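Local coordinates for type II secretion system protein H (Vibrio cholerae, PDB 4DQ9) that forms part of the pseudopilus tip complex of the type II secretion system, critical for recognising and binding secretion substrates such as toxins and proteases, at residues 42-47 against 63-68. Residues are numbered along the deposited sequence; the frame is centred on the assembly and turned at random.
With NA (sodium ion), chain C.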
loop_
_atom_site.group_PDB
_atom_site.type_symbol
_atom_site.label_atom_id
_atom_site.label_comp_id
_atom_site.label_asym_id
_atom_site.label_seq_id
_atom_site.Cartn_x
_atom_site.Cartn_y
_atom_site.Cartn_z
ATOM N N LEU A 42 -7.138 15.134 3.262
ATOM C CA LEU A 42 -6.337 14.132 3.908
ATOM C C LEU A 42 -7.335 13.031 4.148
ATOM O O LEU A 42 -8.457 13.287 4.712
ATOM C CB LEU A 42 -5.803 14.687 5.216
ATOM C CG LEU A 42 -4.846 15.886 5.098
ATOM C CD1 LEU A 42 -4.701 16.603 6.499
ATOM C CD2 LEU A 42 -3.549 15.329 4.466
ATOM N N THR A 43 -6.927 11.808 3.808
ATOM C CA THR A 43 -7.856 10.665 4.085
ATOM C C THR A 43 -7.137 9.607 4.918
ATOM O O THR A 43 -5.972 9.327 4.665
ATOM C CB THR A 43 -8.230 10.002 2.764
ATOM O OG1 THR A 43 -8.779 11.036 1.911
ATOM C CG2 THR A 43 -9.354 8.870 2.931
ATOM N N PHE A 44 -7.853 9.050 5.908
ATOM C CA PHE A 44 -7.259 8.190 6.922
ATOM C C PHE A 44 -7.746 6.782 6.641
ATOM O O PHE A 44 -8.932 6.543 6.670
ATOM C CB PHE A 44 -7.654 8.710 8.302
ATOM C CG PHE A 44 -7.146 10.148 8.511
ATOM C CD1 PHE A 44 -5.882 10.369 8.990
ATOM C CD2 PHE A 44 -8.010 11.213 8.253
ATOM C CE1 PHE A 44 -5.396 11.683 9.156
ATOM C CE2 PHE A 44 -7.487 12.533 8.419
ATOM C CZ PHE A 44 -6.209 12.692 8.843
ATOM N N LEU A 45 -6.820 5.917 6.254
ATOM C CA LEU A 45 -7.081 4.586 5.665
ATOM C C LEU A 45 -6.605 3.444 6.578
ATOM O O LEU A 45 -5.693 3.596 7.395
ATOM C CB LEU A 45 -6.316 4.464 4.360
ATOM C CG LEU A 45 -6.653 5.558 3.365
ATOM C CD1 LEU A 45 -5.659 5.556 2.196
ATOM C CD2 LEU A 45 -8.076 5.420 2.835
ATOM N N GLN A 46 -7.243 2.272 6.421
ATOM C CA GLN A 46 -6.882 1.033 7.016
ATOM C C GLN A 46 -6.609 -0.002 5.937
ATOM O O GLN A 46 -7.268 -0.041 4.936
ATOM C CB GLN A 46 -7.961 0.533 7.925
ATOM C CG GLN A 46 -7.596 -0.742 8.743
ATOM C CD GLN A 46 -8.730 -1.312 9.592
ATOM O OE1 GLN A 46 -9.912 -1.168 9.252
ATOM N NE2 GLN A 46 -8.350 -2.038 10.705
ATOM N N LEU A 47 -5.578 -0.800 6.151
ATOM C CA LEU A 47 -5.273 -1.883 5.202
ATOM C C LEU A 47 -5.983 -3.214 5.685
ATOM O O LEU A 47 -5.868 -3.630 6.890
ATOM C CB LEU A 47 -3.764 -2.093 5.198
ATOM C CG LEU A 47 -3.318 -3.238 4.289
ATOM C CD1 LEU A 47 -3.773 -3.009 2.898
ATOM C CD2 LEU A 47 -1.787 -3.421 4.355
ATOM N N ASN A 63 -12.790 10.190 8.945
ATOM C CA ASN A 63 -11.700 9.626 8.163
ATOM C C ASN A 63 -11.286 10.447 6.906
ATOM O O ASN A 63 -10.473 9.985 6.178
ATOM C CB ASN A 63 -12.010 8.163 7.805
ATOM C CG ASN A 63 -13.278 8.036 6.969
ATOM O OD1 ASN A 63 -13.537 8.794 6.047
ATOM N ND2 ASN A 63 -14.095 7.029 7.277
ATOM N N GLN A 64 -11.864 11.617 6.675
ATOM C CA GLN A 64 -11.450 12.478 5.599
ATOM C C GLN A 64 -11.621 13.910 6.075
ATOM O O GLN A 64 -12.657 14.245 6.665
ATOM C CB GLN A 64 -12.318 12.248 4.390
ATOM C CG GLN A 64 -11.646 12.779 3.183
ATOM C CD GLN A 64 -12.211 12.215 1.917
ATOM O OE1 GLN A 64 -11.525 11.511 1.119
ATOM N NE2 GLN A 64 -13.436 12.542 1.695
ATOM N N THR A 65 -10.611 14.715 5.875
ATOM C CA THR A 65 -10.736 16.174 6.191
ATOM C C THR A 65 -10.339 16.983 4.940
ATOM O O THR A 65 -9.495 16.558 4.169
ATOM C CB THR A 65 -9.940 16.625 7.397
ATOM O OG1 THR A 65 -8.563 16.356 7.146
ATOM C CG2 THR A 65 -10.391 15.885 8.688
ATOM N N THR A 66 -10.960 18.149 4.703
ATOM C CA THR A 66 -10.626 18.982 3.542
ATOM C C THR A 66 -10.374 20.386 4.128
ATOM O O THR A 66 -11.125 20.897 4.997
ATOM C CB THR A 66 -11.765 18.996 2.483
ATOM O OG1 THR A 66 -12.097 17.643 2.070
ATOM C CG2 THR A 66 -11.368 19.895 1.295
ATOM N N LEU A 67 -9.257 20.966 3.750
ATOM C CA LEU A 67 -8.949 22.316 4.210
ATOM C C LEU A 67 -10.019 23.351 3.739
ATOM O O LEU A 67 -10.494 23.260 2.627
ATOM C CB LEU A 67 -7.587 22.792 3.774
ATOM C CG LEU A 67 -6.354 22.071 4.234
ATOM C CD1 LEU A 67 -5.139 22.799 3.543
ATOM C CD2 LEU A 67 -6.310 22.043 5.695
ATOM N N LYS A 68 -10.280 24.300 4.619
ATOM C CA LYS A 68 -11.114 25.440 4.318
ATOM C C LYS A 68 -10.458 26.281 3.243
ATOM O O LYS A 68 -9.218 26.329 3.094
ATOM C CB LYS A 68 -11.335 26.259 5.594
ATOM C CG LYS A 68 -12.548 25.794 6.441
ATOM C CD LYS A 68 -12.790 26.634 7.760
ATOM C CE LYS A 68 -11.527 27.386 8.219
ATOM N NZ LYS A 68 -10.348 26.483 8.358
HETATM NA NA NA C . -6.929 12.452 0.696
#
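Thr43 and Gln64 meet through their side chains because Thr43 holds OG1 anti to its carbonyl carbon (chi1 -55°) while Gln64 sends CG anti to its backbone N (chi1 -162°) and continues extended. The two side chains lie alongside each other, pointing the same way, and Thr43 OG1 donates to Gln64 OE1 at 2.9 Å, in the plane of the amide and on a lone pair. With its proton committed to the glutamine, the same OG1 turns to a sodium ion at 2.6 Å; Asp36 is the other protein ligand. Such a metal contact would be expected to polarise the hydroxyl and strengthen its donation.

Beneath these groups the backbones run antiparallel, their axes at 173°. Leu42 and Thr65 form a hydrogen-bonded pair: Leu42 N reaches Thr65 O at 2.9 Å, and Thr65 N returns to Leu42 O. Thr43 and Gln64 follow as a non-hydrogen-bonded pair, with Gln64 CA 3.2 Å from Leu42 O in a CA-H...O contact. Beyond them Phe44 N donates to Asn63 O at 2.8 Å.

On the sheet face that carries Leu42 and Thr65, Thr65 OG1 sits 3.8 Å from Leu42 CB; the edge of the Phe44 ring meets the main-chain carbonyl of Asn63, CD2 standing 3.4 Å from Asn63 O.

This is the pairing of a beta hairpin, strands 41-48 and 54-66, with the latter outermost in its four-stranded antiparallel sheet. Strand 31-36 flanks 41-48 on its other edge, and helix 2-27 packs over the Leu42 and Thr65 face through Phe13 and Arg16, the helix-on-sheet arrangement of pseudopilins.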